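Local coordinates for protein thiosulfate sulfurtransferase (Pseudomonas aeruginosa, PDB 1YT8) that probably transfers sulfane sulfur from thiosulfate to cyanide, as a sulfurtransferase built from four rhodanese-like domains in one chain, at residues H56-T64 and T314-G322; R219-L227 and R501-D509. All coordinates share one frame; numbering follows the deposited sequence.

Contact 1. Residues H56-T64 and T314-G322; sequences HARVPRRDT and TDHVASVRG
The guanidinium of R58 reaches across to two oxygens of 314-322. R58 NE donates to S319 OG at 2.8 Å, nearly in the guanidinium plane, and R58 NH2 donates to D315 O at 3.1 Å from a tilted position. This joins two rhodanese-like domains: R58 ends helix 51-58 of the first, and 314-317 is a short, weakly bonded helix of the third. S319 OG donates to D315 O at 2.7 Å. The hydroxyl and R58 NH2 approach this oxygen from opposite faces of the carbonyl plane, so it takes two donors. A bend at chi3 (69°) swings the R58 guanidinium so that its NE and NH2 edge faces S319 and D315, with H316 O over one face. R58 NH1 is held by a salt bridge to E54 and a bond to N45 O, which would limit its rotation. One water bridges A57 O and V317 O. A second donates to D315 OD2 and accepts weakly from R58 NH2, while D315 OD1 is held by N113. Further out, V320 CG2 lies 4.0 Å from V59 CG1, the side chains crossing at about a right angle. V320 CG1 meets T64 CG2 tip to tip at 4.1 Å.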
ATOM      1  N   HIS A  56       0.009  -6.746  13.694  1.00 15.47           N
ATOM      2  CA  HIS A  56      -0.842  -7.930  13.778  1.00 16.67           C
ATOM      3  C   HIS A  56      -1.542  -8.282  12.472  1.00 17.67           C
ATOM      4  O   HIS A  56      -1.959  -9.424  12.278  1.00 17.82           O
ATOM      5  CB  HIS A  56      -1.871  -7.780  14.901  1.00 17.76           C
ATOM      6  CG  HIS A  56      -1.270  -7.839  16.269  1.00 18.59           C
ATOM      7  ND1 HIS A  56      -0.108  -8.529  16.536  1.00 18.97           N
ATOM      8  CD2 HIS A  56      -1.679  -7.318  17.450  1.00 20.59           C
ATOM      9  CE1 HIS A  56       0.175  -8.432  17.822  1.00 20.21           C
ATOM     10  NE2 HIS A  56      -0.762  -7.703  18.401  1.00 20.95           N
ATOM     11  N   ALA A  57      -1.664  -7.310  11.575  1.00 17.01           N
ATOM     12  CA  ALA A  57      -2.304  -7.559  10.291  1.00 15.89           C
ATOM     13  C   ALA A  57      -1.270  -7.959   9.238  1.00 15.00           C
ATOM     14  O   ALA A  57      -1.510  -8.860   8.438  1.00 16.10           O
ATOM     15  CB  ALA A  57      -3.066  -6.314   9.828  1.00 15.24           C
ATOM     16  N   ARG A  58      -0.116  -7.301   9.248  1.00 14.26           N
ATOM     17  CA  ARG A  58       0.928  -7.588   8.264  1.00 14.75           C
ATOM     18  C   ARG A  58       1.798  -8.803   8.600  1.00 13.79           C
ATOM     19  O   ARG A  58       2.362  -9.432   7.706  1.00 14.12           O
ATOM     20  CB  ARG A  58       1.792  -6.337   8.063  1.00 16.85           C
ATOM     21  CG  ARG A  58       0.973  -5.147   7.573  1.00 18.33           C
ATOM     22  CD  ARG A  58       1.785  -3.875   7.470  1.00 17.18           C
ATOM     23  NE  ARG A  58       2.769  -3.921   6.394  1.00 17.92           N
ATOM     24  CZ  ARG A  58       3.570  -2.907   6.091  1.00 19.83           C
ATOM     25  NH1 ARG A  58       3.491  -1.778   6.784  1.00 19.21           N
ATOM     26  NH2 ARG A  58       4.451  -3.021   5.104  1.00 18.79           N
ATOM     27  N   VAL A  59       1.906  -9.126   9.884  1.00 14.51           N
ATOM     28  CA  VAL A  59       2.688 -10.280  10.328  1.00 15.83           C
ATOM     29  C   VAL A  59       1.874 -10.959  11.434  1.00 16.51           C
ATOM     30  O   VAL A  59       2.241 -10.907  12.607  1.00 15.89           O
ATOM     31  CB  VAL A  59       4.072  -9.855  10.896  1.00 15.79           C
ATOM     32  CG1 VAL A  59       4.920 -11.093  11.188  1.00 16.78           C
ATOM     33  CG2 VAL A  59       4.795  -8.947   9.909  1.00 16.84           C
ATOM     34  N   PRO A  60       0.753 -11.606  11.066  1.00 16.39           N
ATOM     35  CA  PRO A  60      -0.127 -12.291  12.019  1.00 17.75           C
ATOM     36  C   PRO A  60       0.463 -13.461  12.811  1.00 18.76           C
ATOM     37  O   PRO A  60       0.122 -13.646  13.979  1.00 19.48           O
ATOM     38  CB  PRO A  60      -1.311 -12.712  11.150  1.00 17.02           C
ATOM     39  CG  PRO A  60      -0.674 -12.964   9.824  1.00 19.14           C
ATOM     40  CD  PRO A  60       0.260 -11.777   9.687  1.00 17.14           C
ATOM     41  N   ARG A  61       1.334 -14.247  12.184  1.00 19.03           N
ATOM     42  CA  ARG A  61       1.946 -15.396  12.860  1.00 20.64           C
ATOM     43  C   ARG A  61       2.971 -14.910  13.875  1.00 20.29           C
ATOM     44  O   ARG A  61       4.016 -14.377  13.506  1.00 20.89           O
ATOM     45  CB  ARG A  61       2.636 -16.313  11.850  1.00 23.38           C
ATOM     46  CG  ARG A  61       2.003 -17.680  11.689  1.00 29.08           C
ATOM     47  CD  ARG A  61       3.084 -18.752  11.599  1.00 30.59           C
ATOM     48  NE  ARG A  61       4.117 -18.412  10.623  1.00 31.23           N
ATOM     49  CZ  ARG A  61       5.302 -19.010  10.556  1.00 33.89           C
ATOM     50  NH1 ARG A  61       5.604 -19.978  11.412  1.00 36.05           N
ATOM     51  NH2 ARG A  61       6.187 -18.640   9.641  1.00 31.67           N
ATOM     52  N   ARG A  62       2.679 -15.110  15.155  1.00 19.67           N
ATOM     53  CA  ARG A  62       3.566 -14.650  16.214  1.00 19.78           C
ATOM     54  C   ARG A  62       4.968 -15.248  16.194  1.00 18.85           C
ATOM     55  O   ARG A  62       5.899 -14.648  16.731  1.00 20.36           O
ATOM     56  CB  ARG A  62       2.915 -14.886  17.581  1.00 21.83           C
ATOM     57  CG  ARG A  62       1.576 -14.164  17.768  1.00 25.06           C
ATOM     58  CD  ARG A  62       1.710 -12.650  17.655  1.00 28.02           C
ATOM     59  NE  ARG A  62       0.500 -11.946  18.091  1.00 30.06           N
ATOM     60  CZ  ARG A  62      -0.596 -11.779  17.355  1.00 30.98           C
ATOM     61  NH1 ARG A  62      -0.664 -12.257  16.121  1.00 31.62           N
ATOM     62  NH2 ARG A  62      -1.638 -11.132  17.864  1.00 32.19           N
ATOM     63  N   ASP A  63       5.134 -16.418  15.581  1.00 18.75           N
ATOM     64  CA  ASP A  63       6.458 -17.030  15.527  1.00 19.09           C
ATOM     65  C   ASP A  63       7.121 -16.906  14.150  1.00 17.71           C
ATOM     66  O   ASP A  63       8.007 -17.684  13.802  1.00 17.04           O
ATOM     67  CB  ASP A  63       6.393 -18.500  15.980  1.00 22.01           C
ATOM     68  CG  ASP A  63       5.701 -19.404  14.974  1.00 26.26           C
ATOM     69  OD1 ASP A  63       4.773 -18.936  14.283  1.00 27.25           O
ATOM     70  OD2 ASP A  63       6.081 -20.594  14.891  1.00 28.84           O
ATOM     71  N   THR A  64       6.686 -15.918  13.370  1.00 17.75           N
ATOM     72  CA  THR A  64       7.271 -15.672  12.050  1.00 17.36           C
ATOM     73  C   THR A  64       8.676 -15.114  12.268  1.00 14.75           C
ATOM     74  O   THR A  64       8.885 -14.288  13.158  1.00 16.39           O
ATOM     75  CB  THR A  64       6.492 -14.588  11.259  1.00 18.00           C
ATOM     76  OG1 THR A  64       5.145 -15.013  11.036  1.00 19.56           O
ATOM     77  CG2 THR A  64       7.169 -14.316   9.917  1.00 17.05           C
ATOM     78  N   THR A 314       1.526  -4.848  -3.056  1.00 13.91           N
ATOM     79  CA  THR A 314       1.513  -6.135  -2.366  1.00 13.49           C
ATOM     80  C   THR A 314       2.183  -6.156  -0.986  1.00 15.31           C
ATOM     81  O   THR A 314       1.663  -6.764  -0.046  1.00 15.09           O
ATOM     82  CB  THR A 314       2.160  -7.220  -3.258  1.00 14.52           C
ATOM     83  OG1 THR A 314       1.696  -7.066  -4.608  1.00 12.07           O
ATOM     84  CG2 THR A 314       1.783  -8.608  -2.771  1.00 14.79           C
ATOM     85  N   ASP A 315       3.327  -5.490  -0.867  1.00 13.48           N
ATOM     86  CA  ASP A 315       4.072  -5.462   0.388  1.00 14.42           C
ATOM     87  C   ASP A 315       3.402  -4.712   1.545  1.00 14.96           C
ATOM     88  O   ASP A 315       3.814  -4.857   2.699  1.00 16.61           O
ATOM     89  CB  ASP A 315       5.472  -4.895   0.141  1.00 15.81           C
ATOM     90  CG  ASP A 315       5.438  -3.496  -0.432  1.00 15.32           C
ATOM     91  OD1 ASP A 315       4.950  -3.330  -1.571  1.00 17.07           O
ATOM     92  OD2 ASP A 315       5.895  -2.564   0.264  1.00 16.06           O
ATOM     93  N   HIS A 316       2.379  -3.914   1.249  1.00 14.67           N
ATOM     94  CA  HIS A 316       1.671  -3.183   2.298  1.00 15.92           C
ATOM     95  C   HIS A 316       0.727  -4.114   3.054  1.00 17.17           C
ATOM     96  O   HIS A 316       0.335  -3.829   4.186  1.00 16.46           O
ATOM     97  CB  HIS A 316       0.835  -2.036   1.714  1.00 13.81           C
ATOM     98  CG  HIS A 316       1.641  -0.867   1.238  1.00 15.21           C
ATOM     99  ND1 HIS A 316       1.067   0.342   0.909  1.00 15.82           N
ATOM    100  CD2 HIS A 316       2.972  -0.721   1.026  1.00 14.47           C
ATOM    101  CE1 HIS A 316       2.007   1.183   0.514  1.00 15.68           C
ATOM    102  NE2 HIS A 316       3.171   0.562   0.575  1.00 15.32           N
ATOM    103  N   VAL A 317       0.367  -5.225   2.414  1.00 18.03           N
ATOM    104  CA  VAL A 317      -0.561  -6.198   2.987  1.00 17.25           C
ATOM    105  C   VAL A 317       0.123  -7.526   3.304  1.00 17.83           C
ATOM    106  O   VAL A 317       0.113  -7.987   4.447  1.00 19.24           O
ATOM    107  CB  VAL A 317      -1.730  -6.452   2.007  1.00 17.93           C
ATOM    108  CG1 VAL A 317      -2.732  -7.424   2.614  1.00 19.72           C
ATOM    109  CG2 VAL A 317      -2.402  -5.126   1.655  1.00 20.45           C
ATOM    110  N   ALA A 318       0.702  -8.144   2.282  1.00 16.93           N
ATOM    111  CA  ALA A 318       1.405  -9.413   2.445  1.00 17.15           C
ATOM    112  C   ALA A 318       2.880  -9.101   2.652  1.00 14.43           C
ATOM    113  O   ALA A 318       3.696  -9.244   1.741  1.00 16.10           O
ATOM    114  CB  ALA A 318       1.209 -10.282   1.209  1.00 15.70           C
ATOM    115  N   SER A 319       3.209  -8.668   3.864  1.00 14.34           N
ATOM    116  CA  SER A 319       4.569  -8.296   4.216  1.00 13.67           C
ATOM    117  C   SER A 319       5.467  -9.487   4.533  1.00 13.68           C
ATOM    118  O   SER A 319       6.691  -9.357   4.572  1.00 16.14           O
ATOM    119  CB  SER A 319       4.536  -7.320   5.395  1.00 14.83           C
ATOM    120  OG  SER A 319       3.748  -6.187   5.057  1.00 15.10           O
ATOM    121  N   VAL A 320       4.858 -10.643   4.771  1.00 14.09           N
ATOM    122  CA  VAL A 320       5.619 -11.850   5.053  1.00 12.47           C
ATOM    123  C   VAL A 320       5.871 -12.547   3.720  1.00 12.41           C
ATOM    124  O   VAL A 320       4.974 -13.176   3.160  1.00 12.87           O
ATOM    125  CB  VAL A 320       4.838 -12.807   5.979  1.00 14.07           C
ATOM    126  CG1 VAL A 320       5.609 -14.111   6.149  1.00 14.45           C
ATOM    127  CG2 VAL A 320       4.604 -12.144   7.335  1.00 11.55           C
ATOM    128  N   ARG A 321       7.091 -12.416   3.205  1.00 13.94           N
ATOM    129  CA  ARG A 321       7.450 -13.048   1.942  1.00 14.64           C
ATOM    130  C   ARG A 321       7.455 -14.553   2.196  1.00 14.47           C
ATOM    131  O   ARG A 321       8.069 -15.022   3.157  1.00 16.78           O
ATOM    132  CB  ARG A 321       8.834 -12.571   1.489  1.00 11.87           C
ATOM    133  CG  ARG A 321       9.249 -13.052   0.104  1.00 13.35           C
ATOM    134  CD  ARG A 321       8.254 -12.627  -0.979  1.00 14.95           C
ATOM    135  NE  ARG A 321       8.776 -12.918  -2.312  1.00 15.47           N
ATOM    136  CZ  ARG A 321       8.045 -12.954  -3.421  1.00 15.89           C
ATOM    137  NH1 ARG A 321       6.740 -12.720  -3.373  1.00 16.18           N
ATOM    138  NH2 ARG A 321       8.626 -13.217  -4.586  1.00 13.82           N
ATOM    139  N   GLY A 322       6.767 -15.306   1.343  1.00 13.67           N
ATOM    140  CA  GLY A 322       6.697 -16.744   1.532  1.00 13.54           C
ATOM    141  C   GLY A 322       5.348 -17.155   2.099  1.00 14.02           C
ATOM    142  O   GLY A 322       5.035 -18.347   2.177  1.00 15.53           O
TER
HETATM  143  O   HOH W   1      -2.539  -7.683   5.779  1.00 22.03           O
HETATM  144  O   HOH W   2       6.005  -1.539   2.774  1.00 17.02           O

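Contact 2. Residues R219-L227 and R501-D509; sequences RNGTIGWTL and REAMQGYLD
I223 packs against M504, a selenomethionine, at the apolar centre of a helix-helix contact. Helix 221-227 follows strand 215-218 of the second rhodanese-like domain. Helix 501-512 comes from the C-terminal part of the chain. The two short segments run at 130° to each other, with their axes 10.1 Å apart. I223 CG2 lies 3.7 Å from M504 CB. The CG1 branch of I223 lies 3.9 Å from M504 CE, at the far end of the same side chain. I223 CD1 touches Y507 CD2 at 4.1 Å, the two side chains crossing at about a right angle. The Y507 hydroxyl is bonded to K117, and its ring also meets those of Y494 and W510.

L508 extends the apolar patch. Its CD1 meets L227 CD1 tip to tip and also touches I223 CG2. Both methyls of L508 rest against the amide of N220, with L508 CD1 3.8 Å from N220 ND2. N220 OD1 is bonded to R196, a residue of the sulfite pocket, so this amide joins the helix contact to the ligand site.

At the edge, L227 CD1 approaches Q505 OE1, and Q505 NE2 turns to D509 OD1 within its own helix. R501 slides past L227 in the opposite direction, with L227 CD2 over the centre of its guanidinium. Its two terminal nitrogens grip successive carbonyls at the end of 221-227. R501 NH1 bonds T226 O from above the carbonyl plane, and R501 NH2 bonds L227 O at 3.3 Å with an N-H...O angle of 158°.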
ATOM      1  N   ARG A 219       1.904   4.621 -23.063  1.00 13.50           N
ATOM      2  CA  ARG A 219       3.287   4.619 -22.600  1.00 13.83           C
ATOM      3  C   ARG A 219       3.647   5.764 -21.660  1.00 12.62           C
ATOM      4  O   ARG A 219       3.624   6.929 -22.038  1.00 13.72           O
ATOM      5  CB  ARG A 219       4.238   4.621 -23.797  1.00 14.18           C
ATOM      6  CG  ARG A 219       5.690   4.353 -23.442  1.00 16.51           C
ATOM      7  CD  ARG A 219       6.532   4.356 -24.708  1.00 19.37           C
ATOM      8  NE  ARG A 219       5.957   3.465 -25.713  1.00 19.84           N
ATOM      9  CZ  ARG A 219       5.934   3.721 -27.017  1.00 21.24           C
ATOM     10  NH1 ARG A 219       6.453   4.848 -27.486  1.00 21.01           N
ATOM     11  NH2 ARG A 219       5.384   2.850 -27.853  1.00 22.03           N
ATOM     12  N   ASN A 220       3.982   5.402 -20.426  1.00 13.14           N
ATOM     13  CA  ASN A 220       4.370   6.341 -19.379  1.00 14.82           C
ATOM     14  C   ASN A 220       3.243   7.182 -18.758  1.00 13.15           C
ATOM     15  O   ASN A 220       3.505   8.148 -18.046  1.00 14.32           O
ATOM     16  CB  ASN A 220       5.515   7.232 -19.879  1.00 13.37           C
ATOM     17  CG  ASN A 220       6.707   6.417 -20.365  1.00 16.45           C
ATOM     18  OD1 ASN A 220       6.915   5.281 -19.925  1.00 13.85           O
ATOM     19  ND2 ASN A 220       7.498   6.993 -21.265  1.00 13.64           N
ATOM     20  N   GLY A 221       1.998   6.803 -19.035  1.00 13.22           N
ATOM     21  CA  GLY A 221       0.830   7.458 -18.447  1.00 12.11           C
ATOM     22  C   GLY A 221       0.678   8.968 -18.377  1.00 13.59           C
ATOM     23  O   GLY A 221       1.045   9.686 -19.305  1.00 13.70           O
ATOM     24  N   THR A 222       0.099   9.449 -17.277  1.00 13.52           N
ATOM     25  CA  THR A 222      -0.121  10.881 -17.097  1.00 13.54           C
ATOM     26  C   THR A 222       1.201  11.642 -17.054  1.00 13.85           C
ATOM     27  O   THR A 222       1.265  12.803 -17.457  1.00 13.60           O
ATOM     28  CB  THR A 222      -0.964  11.179 -15.819  1.00 11.74           C
ATOM     29  OG1 THR A 222      -0.295  10.691 -14.653  1.00 12.76           O
ATOM     30  CG2 THR A 222      -2.323  10.514 -15.919  1.00 11.33           C
ATOM     31  N   ILE A 223       2.253  10.985 -16.576  1.00 12.09           N
ATOM     32  CA  ILE A 223       3.577  11.593 -16.533  1.00 14.33           C
ATOM     33  C   ILE A 223       4.009  11.849 -17.976  1.00 13.43           C
ATOM     34  O   ILE A 223       4.464  12.941 -18.319  1.00 14.16           O
ATOM     35  CB  ILE A 223       4.609  10.653 -15.852  1.00 13.70           C
ATOM     36  CG1 ILE A 223       4.418  10.696 -14.334  1.00 14.82           C
ATOM     37  CG2 ILE A 223       6.037  11.055 -16.235  1.00 14.44           C
ATOM     38  CD1 ILE A 223       5.324   9.755 -13.546  1.00 13.57           C
ATOM     39  N   GLY A 224       3.848  10.830 -18.815  1.00 14.79           N
ATOM     40  CA  GLY A 224       4.222  10.949 -20.213  1.00 15.30           C
ATOM     41  C   GLY A 224       3.361  11.950 -20.958  1.00 14.51           C
ATOM     42  O   GLY A 224       3.825  12.601 -21.895  1.00 15.16           O
ATOM     43  N   TRP A 225       2.100  12.062 -20.553  1.00 14.10           N
ATOM     44  CA  TRP A 225       1.168  12.997 -21.177  1.00 15.07           C
ATOM     45  C   TRP A 225       1.666  14.423 -20.920  1.00 15.52           C
ATOM     46  O   TRP A 225       1.697  15.258 -21.822  1.00 16.39           O
ATOM     47  CB  TRP A 225      -0.234  12.797 -20.583  1.00 15.55           C
ATOM     48  CG  TRP A 225      -1.350  13.338 -21.430  1.00 12.91           C
ATOM     49  CD1 TRP A 225      -1.988  14.538 -21.283  1.00 15.07           C
ATOM     50  CD2 TRP A 225      -1.958  12.697 -22.561  1.00 14.20           C
ATOM     51  NE1 TRP A 225      -2.958  14.684 -22.252  1.00 13.39           N
ATOM     52  CE2 TRP A 225      -2.961  13.568 -23.049  1.00 13.12           C
ATOM     53  CE3 TRP A 225      -1.753  11.470 -23.212  1.00 13.56           C
ATOM     54  CZ2 TRP A 225      -3.758  13.250 -24.156  1.00 14.44           C
ATOM     55  CZ3 TRP A 225      -2.546  11.154 -24.314  1.00 11.97           C
ATOM     56  CH2 TRP A 225      -3.536  12.042 -24.774  1.00 16.55           C
ATOM     57  N   THR A 226       2.067  14.688 -19.682  1.00 15.56           N
ATOM     58  CA  THR A 226       2.579  16.001 -19.306  1.00 16.86           C
ATOM     59  C   THR A 226       3.908  16.274 -20.004  1.00 17.09           C
ATOM     60  O   THR A 226       4.117  17.358 -20.550  1.00 16.46           O
ATOM     61  CB  THR A 226       2.784  16.096 -17.781  1.00 16.48           C
ATOM     62  OG1 THR A 226       1.520  15.945 -17.129  1.00 19.95           O
ATOM     63  CG2 THR A 226       3.396  17.437 -17.396  1.00 19.01           C
ATOM     64  N   LEU A 227       4.799  15.287 -19.999  1.00 16.52           N
ATOM     65  CA  LEU A 227       6.102  15.448 -20.638  1.00 17.28           C
ATOM     66  C   LEU A 227       5.955  15.702 -22.135  1.00 18.73           C
ATOM     67  O   LEU A 227       6.810  16.340 -22.751  1.00 19.80           O
ATOM     68  CB  LEU A 227       6.970  14.207 -20.403  1.00 18.06           C
ATOM     69  CG  LEU A 227       7.352  13.906 -18.950  1.00 18.04           C
ATOM     70  CD1 LEU A 227       8.157  12.609 -18.890  1.00 17.45           C
ATOM     71  CD2 LEU A 227       8.152  15.065 -18.374  1.00 18.46           C
ATOM     72  N   ARG A 501       9.113  18.193 -13.638  1.00 28.81           N
ATOM     73  CA  ARG A 501       9.336  17.316 -14.781  1.00 30.45           C
ATOM     74  C   ARG A 501      10.575  16.447 -14.589  1.00 29.59           C
ATOM     75  O   ARG A 501      10.597  15.287 -15.002  1.00 27.94           O
ATOM     76  CB  ARG A 501       9.477  18.149 -16.061  1.00 33.39           C
ATOM     77  CG  ARG A 501       8.221  18.931 -16.444  1.00 37.38           C
ATOM     78  CD  ARG A 501       8.506  19.939 -17.552  1.00 41.29           C
ATOM     79  NE  ARG A 501       8.932  19.304 -18.799  1.00 45.24           N
ATOM     80  CZ  ARG A 501       8.101  18.827 -19.722  1.00 47.30           C
ATOM     81  NH1 ARG A 501       6.789  18.912 -19.548  1.00 47.35           N
ATOM     82  NH2 ARG A 501       8.587  18.260 -20.819  1.00 47.54           N
ATOM     83  N   GLU A 502      11.602  17.008 -13.955  1.00 28.28           N
ATOM     84  CA  GLU A 502      12.843  16.276 -13.718  1.00 28.25           C
ATOM     85  C   GLU A 502      12.605  15.061 -12.825  1.00 26.17           C
ATOM     86  O   GLU A 502      13.171  13.993 -13.054  1.00 24.66           O
ATOM     87  CB  GLU A 502      13.890  17.187 -13.069  1.00 30.87           C
ATOM     88  CG  GLU A 502      14.278  18.409 -13.899  1.00 36.73           C
ATOM     89  CD  GLU A 502      13.174  19.458 -13.966  1.00 39.58           C
ATOM     90  OE1 GLU A 502      12.682  19.879 -12.894  1.00 39.83           O
ATOM     91  OE2 GLU A 502      12.804  19.867 -15.087  1.00 41.61           O
ATOM     92  N   ALA A 503      11.773  15.232 -11.803  1.00 23.61           N
ATOM     93  CA  ALA A 503      11.466  14.143 -10.885  1.00 22.37           C
ATOM     94  C   ALA A 503      10.626  13.075 -11.583  1.00 20.91           C
ATOM     95  O   ALA A 503      10.810  11.879 -11.354  1.00 20.03           O
ATOM     96  CB  ALA A 503      10.725  14.678  -9.668  1.00 23.61           C
HETATM   97  N   MSE A 504       9.707  13.507 -12.440  1.00 20.72           N
HETATM   98  CA  MSE A 504       8.853  12.568 -13.153  1.00 19.60           C
HETATM   99  C   MSE A 504       9.635  11.761 -14.183  1.00 19.72           C
HETATM  100  O   MSE A 504       9.446  10.552 -14.297  1.00 18.98           O
HETATM  101  CB  MSE A 504       7.685  13.304 -13.811  1.00 22.08           C
HETATM  102  CG  MSE A 504       6.741  13.948 -12.805  1.00 25.01           C
HETATM  103 SE   MSE A 504       5.135  14.675 -13.627  1.00 33.51          SE
HETATM  104  CE  MSE A 504       3.828  14.048 -12.344  1.00 32.00           C
ATOM    105  N   GLN A 505      10.520  12.415 -14.927  1.00 19.95           N
ATOM    106  CA  GLN A 505      11.323  11.695 -15.908  1.00 18.84           C
ATOM    107  C   GLN A 505      12.273  10.766 -15.156  1.00 18.79           C
ATOM    108  O   GLN A 505      12.559   9.652 -15.600  1.00 17.59           O
ATOM    109  CB  GLN A 505      12.133  12.667 -16.771  1.00 19.76           C
ATOM    110  CG  GLN A 505      13.046  11.980 -17.787  1.00 18.56           C
ATOM    111  CD  GLN A 505      12.282  11.127 -18.784  1.00 18.93           C
ATOM    112  OE1 GLN A 505      11.392  11.615 -19.477  1.00 22.88           O
ATOM    113  NE2 GLN A 505      12.632   9.847 -18.868  1.00 16.24           N
ATOM    114  N   GLY A 506      12.757  11.234 -14.008  1.00 16.32           N
ATOM    115  CA  GLY A 506      13.669  10.432 -13.211  1.00 17.66           C
ATOM    116  C   GLY A 506      13.008   9.151 -12.741  1.00 15.88           C
ATOM    117  O   GLY A 506      13.664   8.119 -12.595  1.00 16.09           O
ATOM    118  N   TYR A 507      11.702   9.223 -12.499  1.00 16.15           N
ATOM    119  CA  TYR A 507      10.940   8.063 -12.057  1.00 16.33           C
ATOM    120  C   TYR A 507      10.911   7.028 -13.183  1.00 15.65           C
ATOM    121  O   TYR A 507      11.090   5.832 -12.947  1.00 14.49           O
ATOM    122  CB  TYR A 507       9.511   8.471 -11.694  1.00 15.26           C
ATOM    123  CG  TYR A 507       8.681   7.331 -11.153  1.00 17.62           C
ATOM    124  CD1 TYR A 507       8.942   6.793  -9.891  1.00 17.14           C
ATOM    125  CD2 TYR A 507       7.660   6.764 -11.914  1.00 16.27           C
ATOM    126  CE1 TYR A 507       8.205   5.716  -9.402  1.00 16.61           C
ATOM    127  CE2 TYR A 507       6.919   5.686 -11.435  1.00 16.92           C
ATOM    128  CZ  TYR A 507       7.198   5.169 -10.181  1.00 17.34           C
ATOM    129  OH  TYR A 507       6.470   4.102  -9.705  1.00 16.53           O
ATOM    130  N   LEU A 508      10.688   7.494 -14.407  1.00 15.66           N
ATOM    131  CA  LEU A 508      10.659   6.599 -15.560  1.00 14.78           C
ATOM    132  C   LEU A 508      12.030   5.959 -15.772  1.00 16.11           C
ATOM    133  O   LEU A 508      12.132   4.760 -16.052  1.00 14.41           O
ATOM    134  CB  LEU A 508      10.249   7.369 -16.819  1.00 16.36           C
ATOM    135  CG  LEU A 508       8.861   8.021 -16.819  1.00 17.26           C
ATOM    136  CD1 LEU A 508       8.659   8.757 -18.137  1.00 15.48           C
ATOM    137  CD2 LEU A 508       7.774   6.961 -16.620  1.00 17.13           C
ATOM    138  N   ASP A 509      13.083   6.763 -15.639  1.00 15.07           N
ATOM    139  CA  ASP A 509      14.439   6.257 -15.815  1.00 16.43           C
ATOM    140  C   ASP A 509      14.729   5.187 -14.772  1.00 16.63           C
ATOM    141  O   ASP A 509      15.401   4.198 -15.057  1.00 16.25           O
ATOM    142  CB  ASP A 509      15.474   7.379 -15.686  1.00 17.28           C
ATOM    143  CG  ASP A 509      15.351   8.422 -16.778  1.00 20.94           C
ATOM    144  OD1 ASP A 509      14.923   8.076 -17.897  1.00 21.32           O
ATOM    145  OD2 ASP A 509      15.700   9.592 -16.519  1.00 24.72           O
TER

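In the fold
Contact 1 is buried and contact 2 only partly buried. The centre of contact 1 is about 13 Å from the centre of the chain, that of contact 2 about 21 Å, on the opposite side. Their centres are 32 Å apart and they share no helix or strand. Contact 1 joins the first and third rhodanese-like domains; contact 2 sets helix 501-512 against the second. The chemistry is reversed. In 56-64 with 314-322 a buried arginine and waters carry the polar bonds, with valine and threonine methyls beside them. In 219-227 with 501-509 the middle is apolar and an exposed arginine, R501, lies at the edge. R58 donates to one carbonyl and a hydroxyl, R501 to two successive carbonyls.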